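Local coordinates for alcohol dehydrogenase (PDB 4CPD), which probably catalyses the zinc- and NAD-dependent interconversion of alcohols and their carbonyl compounds, at residues E235-V240 with M256-R262; G71-L75 with S131-K137. All coordinates share one frame; numbering follows the deposited sequence.

Contact 1 of 2, residues E235-V240 with M256-R262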
ATOM      1  N   GLU A 235      11.729  15.508   7.713  1.00 67.08           N
ATOM      2  CA  GLU A 235      11.526  14.214   7.097  1.00 61.77           C
ATOM      3  C   GLU A 235      10.167  14.196   6.416  1.00 59.28           C
ATOM      4  O   GLU A 235      10.046  13.883   5.239  1.00 61.40           O
ATOM      5  CB  GLU A 235      11.549  13.122   8.166  1.00 63.41           C
ATOM      6  CG  GLU A 235      12.864  12.963   8.934  1.00 66.23           C
ATOM      7  CD  GLU A 235      12.867  11.766   9.923  1.00 69.49           C
ATOM      8  OE1 GLU A 235      11.776  11.345  10.393  1.00 74.79           O
ATOM      9  OE2 GLU A 235      13.960  11.229  10.262  1.00 62.32           O
ATOM     10  N   GLY A 236       9.144  14.572   7.168  1.00 56.92           N
ATOM     11  CA  GLY A 236       7.753  14.376   6.778  1.00 51.24           C
ATOM     12  C   GLY A 236       7.149  13.487   7.850  1.00 47.63           C
ATOM     13  O   GLY A 236       7.872  12.853   8.644  1.00 43.62           O
ATOM     14  N   PRO A 237       5.819  13.434   7.903  1.00 44.74           N
ATOM     15  CA  PRO A 237       5.138  12.541   8.839  1.00 46.06           C
ATOM     16  C   PRO A 237       5.208  11.037   8.439  1.00 49.01           C
ATOM     17  O   PRO A 237       5.373  10.677   7.258  1.00 48.00           O
ATOM     18  CB  PRO A 237       3.705  13.049   8.797  1.00 48.08           C
ATOM     19  CG  PRO A 237       3.545  13.575   7.404  1.00 46.99           C
ATOM     20  CD  PRO A 237       4.888  14.091   6.975  1.00 45.93           C
ATOM     21  N   ASP A 238       5.075  10.171   9.428  1.00 47.12           N
ATOM     22  CA  ASP A 238       5.069   8.741   9.199  1.00 48.34           C
ATOM     23  C   ASP A 238       3.878   8.291   8.353  1.00 45.79           C
ATOM     24  O   ASP A 238       4.005   7.405   7.519  1.00 47.49           O
ATOM     25  CB  ASP A 238       5.040   8.025  10.542  1.00 52.45           C
ATOM     26  CG  ASP A 238       6.231   8.371  11.394  1.00 57.50           C
ATOM     27  OD1 ASP A 238       7.306   7.791  11.135  1.00 59.72           O
ATOM     28  OD2 ASP A 238       6.106   9.240  12.294  1.00 64.38           O
ATOM     29  N   LEU A 239       2.731   8.928   8.570  1.00 44.97           N
ATOM     30  CA  LEU A 239       1.486   8.588   7.884  1.00 42.51           C
ATOM     31  C   LEU A 239       0.752   9.823   7.365  1.00 41.48           C
ATOM     32  O   LEU A 239       0.681  10.826   8.054  1.00 40.83           O
ATOM     33  CB  LEU A 239       0.610   7.815   8.858  1.00 40.95           C
ATOM     34  CG  LEU A 239      -0.812   7.482   8.440  1.00 41.35           C
ATOM     35  CD1 LEU A 239      -0.876   6.789   7.091  1.00 45.42           C
ATOM     36  CD2 LEU A 239      -1.441   6.594   9.497  1.00 40.81           C
ATOM     37  N   VAL A 240       0.238   9.768   6.139  1.00 43.88           N
ATOM     38  CA  VAL A 240      -0.676  10.801   5.648  1.00 44.49           C
ATOM     39  C   VAL A 240      -2.008  10.172   5.345  1.00 46.18           C
ATOM     40  O   VAL A 240      -2.076   9.201   4.610  1.00 52.46           O
ATOM     41  CB  VAL A 240      -0.197  11.476   4.367  1.00 44.55           C
ATOM     42  CG1 VAL A 240      -1.155  12.573   3.939  1.00 46.74           C
ATOM     43  CG2 VAL A 240       1.157  12.077   4.590  1.00 49.68           C
ATOM     44  N   MET A 256       4.525  15.085   0.629  1.00 59.87           N
ATOM     45  CA  MET A 256       4.596  15.396   2.043  1.00 57.11           C
ATOM     46  C   MET A 256       5.166  14.246   2.914  1.00 57.16           C
ATOM     47  O   MET A 256       6.009  14.472   3.789  1.00 54.89           O
ATOM     48  CB  MET A 256       3.169  15.746   2.439  1.00 58.76           C
ATOM     49  CG  MET A 256       2.900  16.155   3.867  1.00 61.33           C
ATOM     50  SD  MET A 256       1.129  16.509   4.006  1.00 66.16           S
ATOM     51  CE  MET A 256       0.907  17.880   2.883  1.00 63.75           C
ATOM     52  N   VAL A 257       4.700  13.019   2.673  1.00 52.27           N
ATOM     53  CA  VAL A 257       4.998  11.891   3.555  1.00 47.54           C
ATOM     54  C   VAL A 257       6.497  11.658   3.556  1.00 47.69           C
ATOM     55  O   VAL A 257       7.143  11.868   2.540  1.00 43.77           O
ATOM     56  CB  VAL A 257       4.244  10.601   3.113  1.00 46.16           C
ATOM     57  CG1 VAL A 257       4.780  10.080   1.788  1.00 48.01           C
ATOM     58  CG2 VAL A 257       4.309   9.511   4.181  1.00 44.24           C
ATOM     59  N   ARG A 258       7.049  11.231   4.695  1.00 49.73           N
ATOM     60  CA  ARG A 258       8.465  10.879   4.755  1.00 49.19           C
ATOM     61  C   ARG A 258       8.799   9.673   3.890  1.00 47.96           C
ATOM     62  O   ARG A 258       7.954   8.833   3.635  1.00 48.73           O
ATOM     63  CB  ARG A 258       8.926  10.596   6.191  1.00 51.07           C
ATOM     64  CG  ARG A 258       8.500   9.272   6.816  1.00 49.80           C
ATOM     65  CD  ARG A 258       9.287   9.026   8.096  1.00 51.79           C
ATOM     66  NE  ARG A 258       8.835   7.866   8.887  1.00 55.37           N
ATOM     67  CZ  ARG A 258       9.142   6.587   8.643  1.00 52.98           C
ATOM     68  NH1 ARG A 258       9.888   6.225   7.599  1.00 57.02           N
ATOM     69  NH2 ARG A 258       8.695   5.652   9.454  1.00 48.90           N
ATOM     70  N   PRO A 259      10.058   9.577   3.470  1.00 48.62           N
ATOM     71  CA  PRO A 259      10.548   8.328   2.932  1.00 47.67           C
ATOM     72  C   PRO A 259      10.217   7.185   3.858  1.00 43.69           C
ATOM     73  O   PRO A 259      10.335   7.319   5.070  1.00 43.32           O
ATOM     74  CB  PRO A 259      12.070   8.543   2.878  1.00 47.11           C
ATOM     75  CG  PRO A 259      12.219  10.015   2.657  1.00 45.01           C
ATOM     76  CD  PRO A 259      11.098  10.626   3.454  1.00 49.26           C
ATOM     77  N   GLY A 260       9.771   6.085   3.273  1.00 41.60           N
ATOM     78  CA  GLY A 260       9.460   4.882   4.021  1.00 41.45           C
ATOM     79  C   GLY A 260       8.164   4.996   4.768  1.00 37.97           C
ATOM     80  O   GLY A 260       7.872   4.145   5.596  1.00 38.36           O
ATOM     81  N   GLY A 261       7.415   6.059   4.495  1.00 35.83           N
ATOM     82  CA  GLY A 261       6.137   6.274   5.134  1.00 40.53           C
ATOM     83  C   GLY A 261       4.963   5.657   4.368  1.00 43.98           C
ATOM     84  O   GLY A 261       5.129   4.898   3.406  1.00 43.47           O
ATOM     85  N   ARG A 262       3.762   6.016   4.797  1.00 44.50           N
ATOM     86  CA  ARG A 262       2.544   5.382   4.309  1.00 45.17           C
ATOM     87  C   ARG A 262       1.517   6.426   4.014  1.00 42.53           C
ATOM     88  O   ARG A 262       1.360   7.357   4.790  1.00 42.78           O
ATOM     89  CB  ARG A 262       1.977   4.444   5.366  1.00 46.04           C
ATOM     90  CG  ARG A 262       2.850   3.238   5.642  1.00 46.47           C
ATOM     91  CD  ARG A 262       2.751   2.823   7.084  1.00 51.25           C
ATOM     92  NE  ARG A 262       3.813   3.413   7.909  1.00 62.36           N
ATOM     93  CZ  ARG A 262       3.668   4.076   9.066  1.00 64.49           C
ATOM     94  NH1 ARG A 262       2.485   4.324   9.641  1.00 62.99           N
ATOM     95  NH2 ARG A 262       4.764   4.488   9.673  1.00 69.28           N
TER
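D238 OD1 takes two N-H groups from the side of the R258 guanidinium, NE at 2.7 Å and NH2 at 3.1 Å. The oxygen lies in the guanidinium plane, whereas the carboxylate is turned 85° against it: NE comes in from above the carboxylate plane and NH2 uses the anti lone pair of OD1. R258 reaches this place with CG between its backbone N and carbonyl carbon (chi1 75°) and the chain extended to NE. Its NH1 bonds to P259 O at 2.8 Å and to Q99 of the second subunit, while D238 OD2 accepts from S171 N. Over one face of the R262 guanidinium stands D238 O; R262 NH1 itself bonds to G164 O. R258 N to P237 O (3.1 Å) links the loops ahead of the strands; R262 N to D238 O and V240 N to R262 O (3.0 Å) flank the parallel L239/R262 bridge of the Rossmann sheet. Replacing R258 by an alanine would probably leave OD1 without these two donors and Q99 OE1 without its NH1 bond, although Q99 NE2 keeps G260 O. One guanidinium thus holds the D238 carboxylate, just before strand 239-242, and reaches the second subunit through NH1.

Contact 2 of 2, residues G71-L75 with S131-K137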
ATOM      1  N   GLY A  71     -35.009 -15.707   9.758  1.00 51.33           N
ATOM      2  CA  GLY A  71     -33.638 -16.197   9.889  1.00 53.60           C
ATOM      3  C   GLY A  71     -32.741 -15.456  10.868  1.00 56.44           C
ATOM      4  O   GLY A  71     -31.573 -15.823  11.064  1.00 52.11           O
ATOM      5  N   ILE A  72     -33.287 -14.421  11.490  1.00 64.42           N
ATOM      6  CA  ILE A  72     -32.514 -13.561  12.394  1.00 72.22           C
ATOM      7  C   ILE A  72     -32.638 -14.045  13.846  1.00 68.72           C
ATOM      8  O   ILE A  72     -33.752 -14.219  14.368  1.00 55.55           O
ATOM      9  CB  ILE A  72     -32.939 -12.069  12.249  1.00 71.27           C
ATOM     10  CG1 ILE A  72     -32.745 -11.589  10.802  1.00 67.60           C
ATOM     11  CG2 ILE A  72     -32.148 -11.163  13.181  1.00 74.87           C
ATOM     12  CD1 ILE A  72     -31.327 -11.707  10.267  1.00 67.11           C
ATOM     13  N   GLN A  73     -31.474 -14.244  14.476  1.00 72.96           N
ATOM     14  CA  GLN A  73     -31.369 -14.803  15.835  1.00 72.83           C
ATOM     15  C   GLN A  73     -31.253 -13.700  16.910  1.00 71.74           C
ATOM     16  O   GLN A  73     -32.067 -13.624  17.832  1.00 70.59           O
ATOM     17  CB  GLN A  73     -30.169 -15.763  15.903  1.00 63.74           C
ATOM     18  N   ASP A  74     -30.278 -12.814  16.727  1.00 71.04           N
ATOM     19  CA  ASP A  74     -29.821 -11.901  17.766  1.00 64.56           C
ATOM     20  C   ASP A  74     -30.355 -10.476  17.710  1.00 58.89           C
ATOM     21  O   ASP A  74     -29.782  -9.603  18.338  1.00 64.14           O
ATOM     22  CB  ASP A  74     -28.291 -11.867  17.747  1.00 71.37           C
ATOM     23  CG  ASP A  74     -27.678 -13.220  18.075  1.00 73.94           C
ATOM     24  OD1 ASP A  74     -28.440 -14.131  18.481  1.00 71.47           O
ATOM     25  OD2 ASP A  74     -26.446 -13.385  17.939  1.00 70.98           O
ATOM     26  N   LEU A  75     -31.452 -10.247  16.999  1.00 57.69           N
ATOM     27  CA  LEU A  75     -32.126  -8.945  16.982  1.00 53.14           C
ATOM     28  C   LEU A  75     -33.628  -9.128  17.145  1.00 58.16           C
ATOM     29  O   LEU A  75     -34.227  -9.964  16.454  1.00 56.84           O
ATOM     30  CB  LEU A  75     -31.887  -8.256  15.643  1.00 52.34           C
ATOM     31  CG  LEU A  75     -30.456  -7.910  15.234  1.00 50.32           C
ATOM     32  CD1 LEU A  75     -30.473  -7.315  13.837  1.00 46.31           C
ATOM     33  CD2 LEU A  75     -29.815  -6.928  16.205  1.00 51.63           C
ATOM     34  N   SER A 131     -29.200  -8.615   7.612  1.00 43.24           N
ATOM     35  CA  SER A 131     -29.002  -7.830   8.831  1.00 42.36           C
ATOM     36  C   SER A 131     -28.092  -8.541   9.839  1.00 38.35           C
ATOM     37  O   SER A 131     -27.486  -7.897  10.711  1.00 37.33           O
ATOM     38  CB  SER A 131     -30.347  -7.478   9.479  1.00 44.82           C
ATOM     39  OG  SER A 131     -31.069  -8.653   9.839  1.00 45.54           O
ATOM     40  N   ASN A 132     -28.010  -9.862   9.704  1.00 34.87           N
ATOM     41  CA  ASN A 132     -27.017 -10.664  10.400  1.00 35.47           C
ATOM     42  C   ASN A 132     -25.603 -10.179  10.158  1.00 37.40           C
ATOM     43  O   ASN A 132     -24.754 -10.314  11.031  1.00 43.40           O
ATOM     44  CB  ASN A 132     -27.099 -12.143  10.005  1.00 37.42           C
ATOM     45  CG  ASN A 132     -26.983 -12.380   8.481  1.00 37.33           C
ATOM     46  OD1 ASN A 132     -27.680 -11.748   7.668  1.00 33.62           O
ATOM     47  ND2 ASN A 132     -26.114 -13.320   8.099  1.00 34.84           N
ATOM     48  N   VAL A 133     -25.348  -9.629   8.982  1.00 36.92           N
ATOM     49  CA  VAL A 133     -24.042  -9.083   8.645  1.00 38.76           C
ATOM     50  C   VAL A 133     -23.992  -7.562   8.814  1.00 39.72           C
ATOM     51  O   VAL A 133     -22.983  -7.008   9.256  1.00 39.55           O
ATOM     52  CB  VAL A 133     -23.737  -9.414   7.172  1.00 39.54           C
ATOM     53  CG1 VAL A 133     -22.486  -8.717   6.684  1.00 40.72           C
ATOM     54  CG2 VAL A 133     -23.627 -10.916   6.985  1.00 40.77           C
ATOM     55  N   ASN A 134     -25.073  -6.894   8.429  1.00 39.13           N
ATOM     56  CA  ASN A 134     -25.063  -5.450   8.241  1.00 38.29           C
ATOM     57  C   ASN A 134     -25.594  -4.579   9.372  1.00 39.43           C
ATOM     58  O   ASN A 134     -25.759  -3.374   9.167  1.00 35.23           O
ATOM     59  CB  ASN A 134     -25.841  -5.151   6.974  1.00 38.09           C
ATOM     60  CG  ASN A 134     -25.237  -5.830   5.769  1.00 38.75           C
ATOM     61  OD1 ASN A 134     -25.849  -6.673   5.109  1.00 40.72           O
ATOM     62  ND2 ASN A 134     -24.024  -5.459   5.476  1.00 40.52           N
ATOM     63  N   LEU A 135     -25.852  -5.161  10.552  1.00 38.76           N
ATOM     64  CA  LEU A 135     -26.297  -4.362  11.714  1.00 39.01           C
ATOM     65  C   LEU A 135     -25.531  -4.700  12.981  1.00 41.61           C
ATOM     66  O   LEU A 135     -24.991  -5.811  13.130  1.00 35.74           O
ATOM     67  CB  LEU A 135     -27.778  -4.574  11.999  1.00 42.41           C
ATOM     68  CG  LEU A 135     -28.833  -3.951  11.087  1.00 47.12           C
ATOM     69  CD1 LEU A 135     -30.246  -4.181  11.617  1.00 45.96           C
ATOM     70  CD2 LEU A 135     -28.584  -2.464  10.886  1.00 46.80           C
ATOM     71  N   ARG A 136     -25.485  -3.724  13.898  1.00 45.37           N
ATOM     72  CA  ARG A 136     -25.003  -3.969  15.263  1.00 43.82           C
ATOM     73  C   ARG A 136     -25.939  -3.363  16.295  1.00 41.83           C
ATOM     74  O   ARG A 136     -26.359  -2.201  16.147  1.00 31.06           O
ATOM     75  CB  ARG A 136     -23.604  -3.397  15.470  1.00 44.07           C
ATOM     76  CG  ARG A 136     -22.528  -4.045  14.635  1.00 42.81           C
ATOM     77  CD  ARG A 136     -22.345  -5.496  15.011  1.00 43.44           C
ATOM     78  NE  ARG A 136     -21.181  -6.076  14.362  1.00 49.53           N
ATOM     79  CZ  ARG A 136     -21.107  -6.407  13.070  1.00 49.74           C
ATOM     80  NH1 ARG A 136     -22.109  -6.220  12.234  1.00 44.65           N
ATOM     81  NH2 ARG A 136     -19.995  -6.936  12.609  1.00 54.56           N
ATOM     82  N   LYS A 137     -26.260  -4.175  17.315  1.00 43.57           N
ATOM     83  CA  LYS A 137     -26.895  -3.698  18.540  1.00 45.50           C
ATOM     84  C   LYS A 137     -25.997  -2.646  19.129  1.00 41.16           C
ATOM     85  O   LYS A 137     -24.796  -2.812  19.099  1.00 42.42           O
ATOM     86  CB  LYS A 137     -27.033  -4.822  19.566  1.00 52.49           C
ATOM     87  CG  LYS A 137     -28.337  -5.612  19.521  1.00 60.19           C
ATOM     88  CD  LYS A 137     -28.641  -6.275  20.876  1.00 69.20           C
ATOM     89  CE  LYS A 137     -29.182  -5.274  21.918  1.00 69.41           C
ATOM     90  NZ  LYS A 137     -30.066  -5.892  22.964  1.00 67.21           N
TER
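I72 and S131 meet with CG1 of I72 anti to its carbonyl carbon (chi1 -58°), directed toward S131, and with chi2, also -58°, swinging CD1 to the start of helix 131-134; OG of S131 sits between its own backbone N and carbonyl carbon (chi1 60°), facing that methyl. I72 CD1 and CG1 both lie against S131 OG, at 3.1 Å and 3.5 Å. A hydroxyl against aliphatic carbons makes no hydrogen bond here; the polar need of OG is met by L26 O, outside the two segments. I72 CD1 further reaches the backbone N of N132, at 3.8 Å.

The other half of the contact belongs to L75, whose two methyls divide the work. CD1 meets L135 CD1 at 3.8 Å, the two leucine side chains crossing at about a right angle. CD2 lies 3.9 Å from K137 CG, so it is the aliphatic part of the lysine, sliding past L75 in the opposite direction, that packs here. V81 of strand 80-82 touches both L75 and L135, and V128 adds to the surface around L135.

The segments join the loop between strands 60-68 and 80-82 to helix 131-134 and strand 136-137 of the GroES-like domain. No hydrogen bond or salt bridge spans them and the buried surface is only 252 Å², which implies that the loop is met here by nonpolar carbons, with one hydroxyl against the isoleucine, and without directional bonds across the two segments.

Contact 1 is the more deeply buried: eight of its twelve touching residues are buried, against two of seven in contact 2, where three are exposed. Their centres lie 40 Å apart on opposite sides of the chain's centre, with nearest atoms about 23 Å apart, and they share no helix or strand. Contact 1 belongs to the parallel sheet of the nucleotide-binding region and reaches the second subunit; contact 2 includes strand 136-137 of the mixed sheet of the GroES-like region, and no other chain of the assembly touches its segments. Chemistry follows place: in the first, backbone hydrogen bonds pair the strands and a salt bridge joins the loops leading into them, whereas mainly nonpolar carbons meet a surface loop in the second.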